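Local coordinates for protein 6-phosphogluconate dehydrogenase, NAD-binding (Mycolicibacterium smegmatis MC2 155, PDB 6SMT) that reduces imines with S-enantioselectivity, binding NADPH in an N-terminal Rossmann-type domain as the likely source of hydride, at residues Gly134-Ser139 and Leu159-Trp164; Leu25-Leu30 and Arg50-Leu55. One frame throughout, in Å; residues are numbered along the deposited sequence.

Contact 1 of 2, residues Gly134-Ser139 and Leu159-Trp164; sequences GTRGAS and LGQLTW
Q161 reaches across to the turn T135-A138 and lays its carboxamide against the backbone of R136. Its CG stands anti to the carbonyl carbon and the chain runs on extended, so that NE2 donates to R136 O at 2.8 Å along a nearly straight line (177°). That oxygen lies in the amide plane of Q161, and the donor sits on a lone pair of the carbonyl, a geometry that fixes the rotation of the amide. R136 starts alike but is bent at chi2 and chi3, which brings one face of its guanidinium over Q161 N. NH2 bonds to D157 O, just ahead of the strand, while NH1 reaches G160 O through a water held in the guanidinium plane. The turn is type I, and T135 OG1 takes the amide of G137 in an ST turn while also bonding to T132 O. The T135-A138 turn leads into strand 139-143, which pairs in parallel with the outermost strand 161-164 of the Rossmann-type domain; the chain passes from one to the other through helix 146-156, a beta-alpha-beta crossover. The pairing opens with Q161 N to A138 O at 2.9 Å, the donor lying above the carbonyl plane. The backbone angles of G160 (phi 161°) call for glycine, and a CB would also collide with A138 CB, which packs 3.5 Å from L159 O. G134 N donates to L159 O, 2.8 Å away.

Contact 2 of 2, residues Leu25-Leu30 and Arg50-Leu55; sequences LSRALL and RDRGAL
This is a small surface contact, mainly apolar, between the side of helix 20-31 and the turn in which helix 47-51 gives way to strand 55-56. No direct hydrogen bond crosses it. L30 carries the centre: its CG is anti to the carbonyl carbon, and the two methyls divide the work. CD2 lies against the backbone, 3.6 Å from G53 C, while CD1 meets R52 CB at 3.9 Å and A54 CB at 4.1 Å. A branched leucine suits a position that must fill against a turn on one side and the CB atoms of R52 and A54 on the other, and A54 is small enough to sit buried between L30 and L49. Farther out the two arginines cross obliquely. R27 CG approaches R52 NE to 3.7 Å, and R27 CD lies over one face of the R52 guanidinium, off-centre toward its rim. The guanidinium planes are 85° apart, so the two groups do not stack; R27 NE and R52 NE, of like charge, are 5.3 Å apart. A water in the plane of R52 accepts from NE at 2.7 Å, and NH2 makes a long, weak ion pair with D31. G53 has a positive phi of 120°, which favours glycine, and two bonds back into the last turn, one of them G53 N to R50 O, complete a Schellman motif, here turning the chain toward the edge strand of a Rossmann-type sheet.

Contact 2 closes before contact 1 opens along the chain, and both belong to the NADPH-binding domain, at its two sheet edges: contact 1 joins strand 139-143 to the outermost strand 161-164, while contact 2 lies beside 55-56. Helix 20-31 connects them, since L159 CD2 packs on L25, A28 and L29 CD2 (3.9 Å in the last case) and G134 meets A28, whereas R27 and L30 of the same helix serve contact 2. Contact 1 is partly buried and held by hydrogen bonds, one starting the strand pairing and the others tying the turn and loop to it. Contact 2 is a surface contact and relies on methyl and aliphatic packing. Glycine is demanded by backbone angles in both.

Contact 1 of 2, residues Gly134-Ser139 and Leu159-Trp164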
ATOM      1  N   GLY B 134      19.094  -3.460 -14.021  1.00 16.34           N
ATOM      2  CA  GLY B 134      20.421  -4.106 -14.140  1.00 17.79           C
ATOM      3  C   GLY B 134      20.727  -4.972 -12.942  1.00 19.76           C
ATOM      4  O   GLY B 134      21.912  -5.383 -12.813  1.00 22.91           O
ATOM      5  N   THR B 135      19.793  -5.227 -12.058  1.00 17.73           N
ATOM      6  CA  THR B 135      19.918  -6.072 -10.839  1.00 18.60           C
ATOM      7  C   THR B 135      18.811  -7.111 -10.800  1.00 18.36           C
ATOM      8  O   THR B 135      17.714  -6.950 -11.438  1.00 18.37           O
ATOM      9  CB  THR B 135      19.967  -5.262  -9.535  1.00 20.25           C
ATOM     10  OG1 THR B 135      18.637  -4.950  -9.096  1.00 18.63           O
ATOM     11  CG2 THR B 135      20.779  -3.981  -9.635  1.00 21.33           C
ATOM     12  N   ARG B 136      18.964  -8.107  -9.927  1.00 19.84           N
ATOM     13  CA  ARG B 136      17.902  -9.085  -9.689  1.00 22.66           C
ATOM     14  C   ARG B 136      16.702  -8.504  -8.952  1.00 19.29           C
ATOM     15  O   ARG B 136      15.664  -9.160  -8.920  1.00 21.25           O
ATOM     16  CB  ARG B 136      18.500 -10.265  -8.936  1.00 29.73           C
ATOM     17  CG  ARG B 136      19.623 -10.942  -9.711  1.00 35.23           C
ATOM     18  CD  ARG B 136      19.235 -11.653 -10.992  1.00 41.96           C
ATOM     19  NE  ARG B 136      19.355 -10.745 -12.104  1.00 48.39           N
ATOM     20  CZ  ARG B 136      18.704 -10.884 -13.260  1.00 45.11           C
ATOM     21  NH1 ARG B 136      17.937 -11.947 -13.501  1.00 48.33           N
ATOM     22  NH2 ARG B 136      18.890  -9.960 -14.170  1.00 36.06           N
ATOM     23  N   GLY B 137      16.759  -7.276  -8.481  1.00 17.11           N
ATOM     24  CA  GLY B 137      15.603  -6.601  -7.877  1.00 16.39           C
ATOM     25  C   GLY B 137      14.661  -5.990  -8.898  1.00 15.30           C
ATOM     26  O   GLY B 137      13.619  -5.486  -8.433  1.00 17.05           O
ATOM     27  N   ALA B 138      15.063  -5.956 -10.154  1.00 14.52           N
ATOM     28  CA  ALA B 138      14.106  -5.465 -11.166  1.00 14.13           C
ATOM     29  C   ALA B 138      13.209  -6.560 -11.631  1.00 13.27           C
ATOM     30  O   ALA B 138      13.590  -7.738 -11.688  1.00 13.63           O
ATOM     31  CB  ALA B 138      14.844  -4.849 -12.345  1.00 14.03           C
ATOM     32  N   SER B 139      12.032  -6.153 -12.121  1.00 13.32           N
ATOM     33  CA  SER B 139      11.071  -7.081 -12.738  1.00 12.60           C
ATOM     34  C   SER B 139      10.465  -6.423 -13.956  1.00 13.86           C
ATOM     35  O   SER B 139       9.950  -5.316 -13.843  1.00 14.30           O
ATOM     36  CB  SER B 139       9.993  -7.469 -11.765  1.00 13.72           C
ATOM     37  OG  SER B 139       8.957  -8.230 -12.403  1.00 15.45           O
ATOM     38  N   LEU B 159      18.648  -6.786 -17.826  1.00 17.62           N
ATOM     39  CA  LEU B 159      17.923  -5.641 -17.211  1.00 17.26           C
ATOM     40  C   LEU B 159      17.309  -6.023 -15.872  1.00 16.65           C
ATOM     41  O   LEU B 159      17.048  -5.134 -15.031  1.00 16.40           O
ATOM     42  CB  LEU B 159      16.815  -5.239 -18.169  1.00 16.93           C
ATOM     43  CG  LEU B 159      17.229  -4.755 -19.551  1.00 17.34           C
ATOM     44  CD1 LEU B 159      16.012  -4.562 -20.394  1.00 19.37           C
ATOM     45  CD2 LEU B 159      18.144  -3.521 -19.346  1.00 18.90           C
ATOM     46  N   GLY B 160      17.047  -7.310 -15.658  1.00 15.82           N
ATOM     47  CA  GLY B 160      16.256  -7.700 -14.482  1.00 16.32           C
ATOM     48  C   GLY B 160      15.658  -9.082 -14.618  1.00 15.42           C
ATOM     49  O   GLY B 160      15.979  -9.805 -15.563  1.00 15.85           O
ATOM     50  N   GLN B 161      14.870  -9.493 -13.668  1.00 15.66           N
ATOM     51  CA  GLN B 161      14.082 -10.710 -13.747  1.00 15.86           C
ATOM     52  C   GLN B 161      12.925 -10.509 -14.717  1.00 15.58           C
ATOM     53  O   GLN B 161      12.314  -9.417 -14.703  1.00 17.34           O
ATOM     54  CB  GLN B 161      13.509 -11.131 -12.386  1.00 17.83           C
ATOM     55  CG  GLN B 161      14.639 -11.328 -11.386  1.00 22.68           C
ATOM     56  CD  GLN B 161      14.285 -12.198 -10.216  1.00 30.03           C
ATOM     57  OE1 GLN B 161      13.828 -13.338 -10.404  1.00 34.63           O
ATOM     58  NE2 GLN B 161      14.608 -11.699  -9.035  1.00 29.25           N
ATOM     59  N   LEU B 162      12.800 -11.427 -15.651  1.00 14.55           N
ATOM     60  CA  LEU B 162      11.813 -11.322 -16.730  1.00 14.10           C
ATOM     61  C   LEU B 162      10.695 -12.314 -16.564  1.00 15.50           C
ATOM     62  O   LEU B 162      10.890 -13.477 -16.096  1.00 16.49           O
ATOM     63  CB  LEU B 162      12.519 -11.559 -18.063  1.00 14.84           C
ATOM     64  CG  LEU B 162      13.853 -10.892 -18.298  1.00 15.61           C
ATOM     65  CD1 LEU B 162      14.327 -11.336 -19.671  1.00 19.71           C
ATOM     66  CD2 LEU B 162      13.807  -9.395 -18.156  1.00 16.33           C
ATOM     67  N   THR B 163       9.473 -11.906 -16.887  1.00 13.91           N
ATOM     68  CA  THR B 163       8.326 -12.825 -16.882  1.00 14.38           C
ATOM     69  C   THR B 163       7.552 -12.660 -18.177  1.00 14.31           C
ATOM     70  O   THR B 163       7.115 -11.522 -18.421  1.00 15.51           O
ATOM     71  CB  THR B 163       7.322 -12.587 -15.730  1.00 14.76           C
ATOM     72  OG1 THR B 163       8.043 -12.616 -14.492  1.00 17.45           O
ATOM     73  CG2 THR B 163       6.251 -13.666 -15.697  1.00 15.85           C
ATOM     74  N   TRP B 164       7.403 -13.734 -18.949  1.00 14.45           N
ATOM     75  CA  TRP B 164       6.515 -13.745 -20.118  1.00 13.92           C
ATOM     76  C   TRP B 164       5.151 -14.162 -19.648  1.00 15.30           C
ATOM     77  O   TRP B 164       4.982 -15.259 -19.060  1.00 16.69           O
ATOM     78  CB  TRP B 164       7.124 -14.604 -21.227  1.00 14.48           C
ATOM     79  CG  TRP B 164       6.223 -14.728 -22.417  1.00 14.68           C
ATOM     80  CD1 TRP B 164       6.198 -13.856 -23.447  1.00 15.05           C
ATOM     81  CD2 TRP B 164       5.314 -15.789 -22.726  1.00 15.89           C
ATOM     82  NE1 TRP B 164       5.324 -14.287 -24.397  1.00 15.60           N
ATOM     83  CE2 TRP B 164       4.775 -15.491 -23.986  1.00 16.16           C
ATOM     84  CE3 TRP B 164       4.932 -16.944 -22.052  1.00 17.03           C
ATOM     85  CZ2 TRP B 164       3.859 -16.333 -24.626  1.00 17.77           C
ATOM     86  CZ3 TRP B 164       3.963 -17.740 -22.649  1.00 20.24           C
ATOM     87  CH2 TRP B 164       3.419 -17.408 -23.893  1.00 18.17           C
TER
HETATM   88  O   HOH W   1      16.828 -12.419 -15.996  1.00 30.54           O
HETATM   89  O   HOH W   2       9.555 -10.492 -13.768  1.00 19.84           O

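Contact 2 of 2, residues Leu25-Leu30 and Arg50-Leu55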
ATOM      1  N   LEU B  25      17.969   2.064 -18.362  1.00 13.60           N
ATOM      2  CA  LEU B  25      18.017   0.925 -19.308  1.00 13.23           C
ATOM      3  C   LEU B  25      19.348   0.984 -20.073  1.00 13.91           C
ATOM      4  O   LEU B  25      19.999  -0.028 -20.208  1.00 14.67           O
ATOM      5  CB  LEU B  25      16.818   0.947 -20.231  1.00 13.36           C
ATOM      6  CG  LEU B  25      15.439   0.699 -19.624  1.00 13.80           C
ATOM      7  CD1 LEU B  25      14.372   0.994 -20.647  1.00 14.92           C
ATOM      8  CD2 LEU B  25      15.287  -0.712 -19.121  1.00 14.45           C
ATOM      9  N   SER B  26      19.627   2.152 -20.633  1.00 14.25           N
ATOM     10  CA  SER B  26      20.839   2.330 -21.471  1.00 14.10           C
ATOM     11  C   SER B  26      22.101   2.060 -20.670  1.00 15.68           C
ATOM     12  O   SER B  26      22.987   1.336 -21.174  1.00 16.43           O
ATOM     13  CB  SER B  26      20.864   3.718 -22.023  1.00 14.80           C
ATOM     14  OG  SER B  26      19.783   4.014 -22.877  1.00 15.31           O
ATOM     15  N   ARG B  27      22.173   2.525 -19.431  1.00 15.13           N
ATOM     16  CA  ARG B  27      23.359   2.233 -18.589  1.00 16.05           C
ATOM     17  C   ARG B  27      23.470   0.758 -18.340  1.00 16.65           C
ATOM     18  O   ARG B  27      24.568   0.188 -18.366  1.00 16.86           O
ATOM     19  CB  ARG B  27      23.315   2.951 -17.245  1.00 17.48           C
ATOM     20  CG  ARG B  27      23.519   4.450 -17.357  1.00 18.54           C
ATOM     21  CD  ARG B  27      23.694   5.050 -15.947  1.00 20.72           C
ATOM     22  NE  ARG B  27      22.627   4.785 -14.970  1.00 22.32           N
ATOM     23  CZ  ARG B  27      21.515   5.532 -14.844  1.00 21.53           C
ATOM     24  NH1 ARG B  27      21.294   6.527 -15.672  1.00 22.50           N
ATOM     25  NH2 ARG B  27      20.595   5.157 -13.997  1.00 21.69           N
ATOM     26  N   ALA B  28      22.381   0.065 -18.056  1.00 14.84           N
ATOM     27  CA  ALA B  28      22.480  -1.371 -17.755  1.00 14.50           C
ATOM     28  C   ALA B  28      22.948  -2.114 -19.009  1.00 15.56           C
ATOM     29  O   ALA B  28      23.730  -3.120 -18.861  1.00 17.21           O
ATOM     30  CB  ALA B  28      21.142  -1.901 -17.269  1.00 15.48           C
ATOM     31  N   LEU B  29      22.445  -1.787 -20.197  1.00 14.69           N
ATOM     32  CA  LEU B  29      22.809  -2.481 -21.431  1.00 15.31           C
ATOM     33  C   LEU B  29      24.287  -2.164 -21.725  1.00 16.13           C
ATOM     34  O   LEU B  29      25.016  -3.117 -22.126  1.00 17.10           O
ATOM     35  CB  LEU B  29      21.916  -2.026 -22.569  1.00 15.25           C
ATOM     36  CG  LEU B  29      20.448  -2.429 -22.403  1.00 15.66           C
ATOM     37  CD1 LEU B  29      19.604  -1.583 -23.328  1.00 16.71           C
ATOM     38  CD2 LEU B  29      20.270  -3.939 -22.593  1.00 17.49           C
ATOM     39  N   LEU B  30      24.723  -0.940 -21.476  1.00 14.82           N
ATOM     40  CA  LEU B  30      26.160  -0.633 -21.708  1.00 15.96           C
ATOM     41  C   LEU B  30      27.015  -1.378 -20.709  1.00 17.82           C
ATOM     42  O   LEU B  30      28.129  -1.895 -21.101  1.00 17.45           O
ATOM     43  CB  LEU B  30      26.395   0.864 -21.583  1.00 16.36           C
ATOM     44  CG  LEU B  30      25.923   1.724 -22.733  1.00 16.62           C
ATOM     45  CD1 LEU B  30      25.920   3.194 -22.274  1.00 18.96           C
ATOM     46  CD2 LEU B  30      26.818   1.568 -23.945  1.00 17.58           C
ATOM     47  N   ARG B  50      26.701   8.772 -24.233  1.00 21.21           N
ATOM     48  CA  ARG B  50      27.817   8.690 -25.235  1.00 22.17           C
ATOM     49  C   ARG B  50      29.157   8.562 -24.509  1.00 22.29           C
ATOM     50  O   ARG B  50      29.979   7.724 -24.881  1.00 21.14           O
ATOM     51  CB  ARG B  50      27.827   9.923 -26.155  1.00 26.80           C
ATOM     52  CG  ARG B  50      26.734   9.894 -27.212  1.00 28.78           C
ATOM     53  CD  ARG B  50      27.080  10.659 -28.514  1.00 36.72           C
ATOM     54  NE  ARG B  50      27.108  12.040 -28.091  1.00 39.09           N
ATOM     55  CZ  ARG B  50      26.094  12.905 -28.156  1.00 44.15           C
ATOM     56  NH1 ARG B  50      24.942  12.611 -28.739  1.00 45.70           N
ATOM     57  NH2 ARG B  50      26.278  14.120 -27.673  1.00 48.73           N
ATOM     58  N   ASP B  51      29.343   9.291 -23.423  1.00 21.78           N
ATOM     59  CA  ASP B  51      30.566   9.166 -22.604  1.00 22.55           C
ATOM     60  C   ASP B  51      30.749   7.781 -22.008  1.00 21.85           C
ATOM     61  O   ASP B  51      31.901   7.346 -21.808  1.00 24.31           O
ATOM     62  CB  ASP B  51      30.579  10.197 -21.518  1.00 25.38           C
ATOM     63  CG  ASP B  51      30.615  11.652 -22.012  1.00 28.84           C
ATOM     64  OD1 ASP B  51      30.854  11.945 -23.282  1.00 29.84           O
ATOM     65  OD2 ASP B  51      30.379  12.477 -21.119  1.00 30.08           O
ATOM     66  N   ARG B  52      29.649   7.083 -21.734  0.62 19.12           N
ATOM     67  CA  ARG B  52      29.684   5.717 -21.171  0.62 18.53           C
ATOM     68  C   ARG B  52      29.852   4.677 -22.284  0.62 18.27           C
ATOM     69  O   ARG B  52      29.902   3.515 -21.928  0.62 19.62           O
ATOM     70  CB  ARG B  52      28.420   5.453 -20.333  0.62 19.30           C
ATOM     71  CG  ARG B  52      28.296   6.416 -19.163  0.62 20.34           C
ATOM     72  CD  ARG B  52      27.111   6.189 -18.223  0.62 21.61           C
ATOM     73  NE  ARG B  52      27.207   4.903 -17.537  0.62 23.29           N
ATOM     74  CZ  ARG B  52      27.648   4.726 -16.287  0.62 22.89           C
ATOM     75  NH1 ARG B  52      28.075   5.762 -15.594  0.62 25.28           N
ATOM     76  NH2 ARG B  52      27.673   3.508 -15.769  0.62 22.64           N
ATOM     77  N   GLY B  53      29.803   5.069 -23.536  1.00 18.53           N
ATOM     78  CA  GLY B  53      29.991   4.149 -24.666  1.00 19.86           C
ATOM     79  C   GLY B  53      28.878   4.012 -25.615  1.00 18.76           C
ATOM     80  O   GLY B  53      29.005   3.271 -26.573  1.00 19.46           O
ATOM     81  N   ALA B  54      27.761   4.715 -25.394  1.00 18.64           N
ATOM     82  CA  ALA B  54      26.636   4.642 -26.354  1.00 18.52           C
ATOM     83  C   ALA B  54      26.960   5.379 -27.637  1.00 19.70           C
ATOM     84  O   ALA B  54      27.719   6.419 -27.594  1.00 21.64           O
ATOM     85  CB  ALA B  54      25.377   5.232 -25.760  1.00 18.75           C
ATOM     86  N   LEU B  55      26.434   4.853 -28.720  1.00 21.23           N
ATOM     87  CA  LEU B  55      26.320   5.566 -29.998  1.00 23.77           C
ATOM     88  C   LEU B  55      25.054   6.379 -29.996  1.00 24.33           C
ATOM     89  O   LEU B  55      24.065   5.934 -29.408  1.00 24.14           O
ATOM     90  CB  LEU B  55      26.245   4.548 -31.143  1.00 24.71           C
ATOM     91  CG  LEU B  55      27.393   3.555 -31.182  1.00 28.26           C
ATOM     92  CD1 LEU B  55      27.152   2.415 -32.187  1.00 28.34           C
ATOM     93  CD2 LEU B  55      28.639   4.328 -31.587  1.00 31.62           C
TER
HETATM   94  O   HOH W   3      27.197   2.422 -18.552  1.00 28.11           O